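Local coordinates for protein afamin (Homo sapiens, PDB 6FAK) that carries hydrophobic molecules in body fluids, binds vitamin E and keeps lipidated Wnt proteins soluble and active, at residues I219-Q224 against T334-R339; E23-I28 against L138-Y143. All blocks are in the same frame, centred on the assembly; numbering follows the deposited sequence.

Contact 1 (I219-Q224 against T334-R339); sequences IAILSQ and TFEYSR
Ser223 and Ser338 meet CB to CB at 4.0 Å where two helices of the second albumin domain of this helical serum albumin fold cross at -48°. The short helical segments come within 7.9 Å of each other axis to axis, and Ala220, Ser223 and Ser338 at the crossing are consistent with the close approach.

The apolar contacts gather round Ile219. Its CG2, placed anti to the backbone N (CG1 at chi1 -66°), reaches Thr334 CG2 at 3.8 Å, the two side chains crossing at about a right angle, and it also meets Phe335 CB. Separately, the Ala220 CB methyl rests on the hydroxyl oxygen Ser338 OG at 3.6 Å.

No direct hydrogen bond joins the two segments; both serine hydroxyls are turned back on their own backbone. Ser223 OG donates to Ile219 O and Ser338 OG to Thr334 O; each carbonyl also accepts the helical N-H of the same serine, from the opposite face of its plane. Ser223 OG still lies at the edge of the Phe335 ring, 3.3 Å from CD1. Farther along, Gln224 CG touches Ser338 O, while Gln224 NE2 bonds to His341 O and Leu344 O.

Arg339 NE and NH2 both hold Glu336 OE1 side-on, and Phe335 CZ sits over the centre of the guanidinium. An alanine in place of Arg339 would probably leave Pro227 O without its NH1 donor, Glu336 with only Lys332 and Arg340 of its listed charge partners, and the Phe335 face without the aliphatic chain that now covers it.

The backbones close with a weak CA-H...O contact from Arg339 to Ser223 O, and with one water that donates to Gln224 O at 3.1 Å and to Arg339 O at 2.9 Å.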
loop_
_atom_site.group_PDB
_atom_site.type_symbol
_atom_site.label_atom_id
_atom_site.label_comp_id
_atom_site.label_asym_id
_atom_site.label_seq_id
_atom_site.Cartn_x
_atom_site.Cartn_y
_atom_site.Cartn_z
ATOM N N ILE A 219 16.633 -5.783 3.409
ATOM C CA ILE A 219 17.982 -5.470 3.902
ATOM C C ILE A 219 18.048 -3.988 4.171
ATOM O O ILE A 219 18.541 -3.550 5.236
ATOM C CB ILE A 219 19.112 -5.882 2.924
ATOM C CG1 ILE A 219 19.197 -7.408 2.756
ATOM C CG2 ILE A 219 20.465 -5.332 3.428
ATOM C CD1 ILE A 219 19.924 -7.856 1.490
ATOM N N ALA A 220 17.554 -3.193 3.219
ATOM C CA ALA A 220 17.659 -1.739 3.383
ATOM C C ALA A 220 16.860 -1.247 4.587
ATOM O O ALA A 220 17.391 -0.507 5.354
ATOM C CB ALA A 220 17.260 -0.984 2.124
ATOM N N ILE A 221 15.602 -1.699 4.757
ATOM C CA ILE A 221 14.732 -1.247 5.853
ATOM C C ILE A 221 15.253 -1.709 7.215
ATOM O O ILE A 221 15.298 -0.920 8.185
ATOM C CB ILE A 221 13.281 -1.773 5.705
ATOM C CG1 ILE A 221 12.569 -1.093 4.531
ATOM C CG2 ILE A 221 12.450 -1.523 6.986
ATOM C CD1 ILE A 221 11.293 -1.815 4.102
ATOM N N LEU A 222 15.577 -3.003 7.319
ATOM C CA LEU A 222 16.090 -3.539 8.604
ATOM C C LEU A 222 17.449 -2.930 9.050
ATOM O O LEU A 222 17.729 -2.739 10.263
ATOM C CB LEU A 222 16.110 -5.051 8.538
ATOM C CG LEU A 222 14.757 -5.764 8.325
ATOM C CD1 LEU A 222 14.920 -7.237 8.068
ATOM C CD2 LEU A 222 13.888 -5.562 9.571
ATOM N N SER A 223 18.318 -2.669 8.076
ATOM C CA SER A 223 19.624 -2.056 8.363
ATOM C C SER A 223 19.478 -0.600 8.828
ATOM O O SER A 223 20.198 -0.150 9.709
ATOM C CB SER A 223 20.570 -2.152 7.144
ATOM O OG SER A 223 20.767 -3.483 6.682
ATOM N N GLN A 224 18.528 0.136 8.254
ATOM C CA GLN A 224 18.192 1.487 8.751
ATOM C C GLN A 224 17.599 1.475 10.140
ATOM O O GLN A 224 17.943 2.314 10.967
ATOM C CB GLN A 224 17.188 2.208 7.840
ATOM C CG GLN A 224 17.823 3.148 6.884
ATOM C CD GLN A 224 16.822 3.949 6.067
ATOM O OE1 GLN A 224 15.613 3.656 6.018
ATOM N NE2 GLN A 224 17.335 4.940 5.387
ATOM N N THR A 334 24.567 -3.038 0.695
ATOM C CA THR A 334 23.273 -2.480 0.991
ATOM C C THR A 334 23.148 -2.263 2.542
ATOM O O THR A 334 22.763 -1.198 3.002
ATOM C CB THR A 334 22.137 -3.364 0.440
ATOM O OG1 THR A 334 22.290 -3.612 -0.980
ATOM C CG2 THR A 334 20.795 -2.707 0.759
ATOM N N PHE A 335 23.553 -3.289 3.300
ATOM C CA PHE A 335 23.637 -3.239 4.772
ATOM C C PHE A 335 24.465 -2.043 5.258
ATOM O O PHE A 335 23.987 -1.200 6.043
ATOM C CB PHE A 335 24.186 -4.560 5.290
ATOM C CG PHE A 335 24.667 -4.526 6.696
ATOM C CD1 PHE A 335 23.765 -4.394 7.751
ATOM C CD2 PHE A 335 26.027 -4.659 6.983
ATOM C CE1 PHE A 335 24.237 -4.404 9.074
ATOM C CE2 PHE A 335 26.490 -4.663 8.289
ATOM C CZ PHE A 335 25.600 -4.529 9.342
ATOM N N GLU A 336 25.703 -1.983 4.800
ATOM C CA GLU A 336 26.636 -0.947 5.275
ATOM C C GLU A 336 26.176 0.465 4.857
ATOM O O GLU A 336 26.213 1.405 5.697
ATOM C CB GLU A 336 28.053 -1.209 4.768
ATOM C CG GLU A 336 28.738 -2.443 5.363
ATOM C CD GLU A 336 28.953 -2.377 6.891
ATOM O OE1 GLU A 336 28.826 -1.312 7.490
ATOM O OE2 GLU A 336 29.250 -3.416 7.522
ATOM N N TYR A 337 25.733 0.612 3.598
ATOM C CA TYR A 337 25.307 1.921 3.087
ATOM C C TYR A 337 23.985 2.368 3.743
ATOM O O TYR A 337 23.853 3.541 4.174
ATOM C CB TYR A 337 25.194 1.927 1.540
ATOM C CG TYR A 337 25.224 3.322 0.961
ATOM C CD1 TYR A 337 24.079 4.089 0.892
ATOM C CD2 TYR A 337 26.449 3.921 0.571
ATOM C CE1 TYR A 337 24.108 5.397 0.438
ATOM C CE2 TYR A 337 26.484 5.252 0.083
ATOM C CZ TYR A 337 25.292 5.963 -0.006
ATOM O OH TYR A 337 25.267 7.275 -0.450
ATOM N N SER A 338 23.015 1.459 3.851
ATOM C CA SER A 338 21.714 1.783 4.480
ATOM C C SER A 338 21.813 2.174 5.958
ATOM O O SER A 338 21.208 3.159 6.380
ATOM C CB SER A 338 20.712 0.653 4.316
ATOM O OG SER A 338 20.545 0.344 2.937
ATOM N N ARG A 339 22.613 1.438 6.734
ATOM C CA ARG A 339 22.723 1.718 8.147
ATOM C C ARG A 339 23.417 3.031 8.456
ATOM O O ARG A 339 23.137 3.614 9.505
ATOM C CB ARG A 339 23.364 0.573 8.918
ATOM C CG ARG A 339 24.854 0.433 8.786
ATOM C CD ARG A 339 25.220 -0.767 9.609
ATOM N NE ARG A 339 26.592 -1.138 9.455
ATOM C CZ ARG A 339 27.378 -1.601 10.439
ATOM N NH1 ARG A 339 26.912 -1.720 11.685
ATOM N NH2 ARG A 339 28.604 -1.967 10.171
HETATM O O HOH W 1 20.449 4.114 10.461
#

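Contact 2 (E23-I28 against L138-Y143); sequences EYITII and LNHFLY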
loop_
_atom_site.group_PDB
_atom_site.type_symbol
_atom_site.label_atom_id
_atom_site.label_comp_id
_atom_site.label_asym_id
_atom_site.label_seq_id
_atom_site.Cartn_x
_atom_site.Cartn_y
_atom_site.Cartn_z
ATOM N N GLU A 23 -12.276 -18.232 14.316
ATOM C CA GLU A 23 -13.465 -17.673 13.709
ATOM C C GLU A 23 -13.088 -16.411 12.910
ATOM O O GLU A 23 -13.384 -16.315 11.718
ATOM C CB GLU A 23 -14.552 -17.394 14.776
ATOM C CG GLU A 23 -15.764 -16.611 14.268
ATOM C CD GLU A 23 -16.934 -16.567 15.267
ATOM O OE1 GLU A 23 -16.888 -15.768 16.236
ATOM O OE2 GLU A 23 -17.921 -17.308 15.061
ATOM N N TYR A 24 -12.383 -15.496 13.558
ATOM C CA TYR A 24 -11.944 -14.254 12.939
ATOM C C TYR A 24 -10.999 -14.463 11.729
ATOM O O TYR A 24 -11.119 -13.811 10.696
ATOM C CB TYR A 24 -11.276 -13.347 13.985
ATOM C CG TYR A 24 -12.147 -13.083 15.202
ATOM C CD1 TYR A 24 -13.355 -12.388 15.087
ATOM C CD2 TYR A 24 -11.778 -13.559 16.474
ATOM C CE1 TYR A 24 -14.167 -12.169 16.204
ATOM C CE2 TYR A 24 -12.572 -13.325 17.592
ATOM C CZ TYR A 24 -13.760 -12.624 17.454
ATOM O OH TYR A 24 -14.554 -12.400 18.562
ATOM N N ILE A 25 -10.043 -15.348 11.922
ATOM C CA ILE A 25 -9.076 -15.774 10.914
ATOM C C ILE A 25 -9.762 -16.344 9.674
ATOM O O ILE A 25 -9.375 -16.022 8.527
ATOM C CB ILE A 25 -8.111 -16.806 11.544
ATOM C CG1 ILE A 25 -7.177 -16.095 12.541
ATOM C CG2 ILE A 25 -7.317 -17.572 10.519
ATOM C CD1 ILE A 25 -6.381 -17.087 13.370
ATOM N N THR A 26 -10.745 -17.202 9.889
ATOM C CA THR A 26 -11.438 -17.838 8.790
ATOM C C THR A 26 -12.238 -16.825 7.918
ATOM O O THR A 26 -12.263 -16.920 6.683
ATOM C CB THR A 26 -12.389 -18.944 9.325
ATOM O OG1 THR A 26 -11.608 -19.948 9.988
ATOM C CG2 THR A 26 -13.113 -19.610 8.191
ATOM N N ILE A 27 -12.919 -15.912 8.599
ATOM C CA ILE A 27 -13.676 -14.821 7.965
ATOM C C ILE A 27 -12.748 -13.979 7.107
ATOM O O ILE A 27 -13.059 -13.697 5.933
ATOM C CB ILE A 27 -14.401 -13.966 9.030
ATOM C CG1 ILE A 27 -15.581 -14.755 9.563
ATOM C CG2 ILE A 27 -14.895 -12.639 8.450
ATOM C CD1 ILE A 27 -16.266 -14.102 10.768
ATOM N N ILE A 28 -11.592 -13.599 7.680
ATOM C CA ILE A 28 -10.642 -12.768 6.938
ATOM C C ILE A 28 -10.224 -13.520 5.647
ATOM O O ILE A 28 -10.336 -12.973 4.560
ATOM C CB ILE A 28 -9.374 -12.447 7.725
ATOM C CG1 ILE A 28 -9.687 -11.495 8.902
ATOM C CG2 ILE A 28 -8.329 -11.793 6.827
ATOM C CD1 ILE A 28 -8.523 -11.178 9.807
ATOM N N LEU A 138 -18.307 -7.660 15.665
ATOM C CA LEU A 138 -16.935 -7.736 15.239
ATOM C C LEU A 138 -16.798 -8.698 14.047
ATOM O O LEU A 138 -16.009 -8.427 13.153
ATOM C CB LEU A 138 -16.023 -8.152 16.401
ATOM C CG LEU A 138 -14.531 -7.775 16.311
ATOM C CD1 LEU A 138 -14.053 -7.039 17.557
ATOM C CD2 LEU A 138 -13.644 -8.985 16.046
ATOM N N ASN A 139 -17.541 -9.810 14.047
ATOM C CA ASN A 139 -17.546 -10.732 12.915
ATOM C C ASN A 139 -17.980 -10.028 11.628
ATOM O O ASN A 139 -17.302 -10.146 10.626
ATOM C CB ASN A 139 -18.424 -11.955 13.139
ATOM C CG ASN A 139 -17.776 -13.004 14.041
ATOM O OD1 ASN A 139 -16.578 -12.965 14.309
ATOM N ND2 ASN A 139 -18.585 -13.959 14.508
ATOM N N HIS A 140 -19.079 -9.276 11.678
ATOM C CA HIS A 140 -19.580 -8.564 10.493
ATOM C C HIS A 140 -18.648 -7.418 10.065
ATOM O O HIS A 140 -18.379 -7.240 8.863
ATOM C CB HIS A 140 -21.022 -8.072 10.701
ATOM C CG HIS A 140 -21.696 -7.632 9.434
ATOM N ND1 HIS A 140 -22.608 -8.411 8.759
ATOM C CD2 HIS A 140 -21.576 -6.491 8.716
ATOM C CE1 HIS A 140 -23.014 -7.772 7.677
ATOM N NE2 HIS A 140 -22.408 -6.603 7.631
ATOM N N PHE A 141 -18.116 -6.669 11.030
ATOM C CA PHE A 141 -17.076 -5.631 10.742
ATOM C C PHE A 141 -15.858 -6.181 9.958
ATOM O O PHE A 141 -15.461 -5.622 8.937
ATOM C CB PHE A 141 -16.566 -5.019 12.066
ATOM C CG PHE A 141 -15.330 -4.159 11.916
ATOM C CD1 PHE A 141 -15.434 -2.828 11.519
ATOM C CD2 PHE A 141 -14.072 -4.686 12.160
ATOM C CE1 PHE A 141 -14.311 -2.047 11.357
ATOM C CE2 PHE A 141 -12.944 -3.915 12.014
ATOM C CZ PHE A 141 -13.075 -2.595 11.607
ATOM N N LEU A 142 -15.298 -7.274 10.468
ATOM C CA LEU A 142 -14.168 -7.925 9.921
ATOM C C LEU A 142 -14.434 -8.492 8.505
ATOM O O LEU A 142 -13.598 -8.343 7.620
ATOM C CB LEU A 142 -13.716 -9.018 10.871
ATOM C CG LEU A 142 -12.272 -9.404 11.051
ATOM C CD1 LEU A 142 -11.326 -8.219 10.994
ATOM C CD2 LEU A 142 -12.119 -10.149 12.389
ATOM N N TYR A 143 -15.577 -9.156 8.323
ATOM C CA TYR A 143 -16.084 -9.489 6.990
ATOM C C TYR A 143 -16.085 -8.297 6.034
ATOM O O TYR A 143 -15.591 -8.405 4.905
ATOM C CB TYR A 143 -17.490 -10.078 7.112
ATOM C CG TYR A 143 -18.316 -10.187 5.881
ATOM C CD1 TYR A 143 -18.046 -11.155 4.930
ATOM C CD2 TYR A 143 -19.429 -9.363 5.683
ATOM C CE1 TYR A 143 -18.819 -11.274 3.781
ATOM C CE2 TYR A 143 -20.228 -9.486 4.548
ATOM C CZ TYR A 143 -19.930 -10.463 3.616
ATOM O OH TYR A 143 -20.714 -10.602 2.515
#
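Asn139 and Glu23 form the one hydrogen bond across this helix pair of the first albumin domain, whose short segments run at a shallow -28° with axes 9.3 Å apart. Asn139 ND2 donates to Glu23 OE1 over 3.0 Å, nearly straight at 160°. The carboxylate oxygen lies in the amide plane, yet the amide comes from above the carboxylate plane, so the two flat groups stand almost perpendicular. Glu23 spans the gap because its chain is extended, with CG anti to the backbone N (chi1 171°).

The buried side of the contact is built on Ile27, Ile28 and Leu142. Ile27 points toward the partner helix and divides its branches: CG2 rests on the backbone at Tyr143 N, 3.6 Å away, and makes an apolar contact with Tyr143 CB, while CD1 lies against the amide of Asn139. Leu142 answers from the other helix with two more apolar contacts, its CD2 meeting Tyr24 CB at 3.7 Å and its CG meeting Ile28 CG1.

Toward the amino-terminal ends the contact grows more polar, and Glu23, Tyr24 and Leu138 all keep some exposure. The Tyr24 ring is nevertheless in close contact there, meeting Leu138 and Asn139 obliquely. Its CE1 lies 3.2 Å from both Leu138 CD2 and Asn139 OD1, and its plane is turned 58° from the Asn139 amide. That amide, touched by Ile27 CD1, links this side to the buried one.

Around the pair, helix 154-171 covers Ile28, Leu138 and Leu142, and helix 39-58 packs on Glu23 and Tyr143, whose hydroxyl bonds to Ala37 O. Helix 253-268 of the second albumin domain packs on Ile25 and Ile28, so helix 22-33 also borders that domain.

Overall arrangement
Contacts 1 and 2 probably join equivalent helix pairs of two repeated albumin domains: the segments are 110 residues apart at their closest ends in each, and both crossing angles are negative, but closeness and bonding differ. Contact 2 closes before contact 1 opens along the chain. Their centres lie 37 Å apart and their nearest atoms about 22 Å, so they do not touch. Segment 219-224 belongs to the region that forms the pocket for hydrophobic ligands, and the Gln224 side chain comes about 3 Å from a bound polyethylene glycol fragment, probably from the crystallisation liquor. Contact 2 belongs to the first domain; its Tyr143 side chain is about 13 Å from a sodium ion.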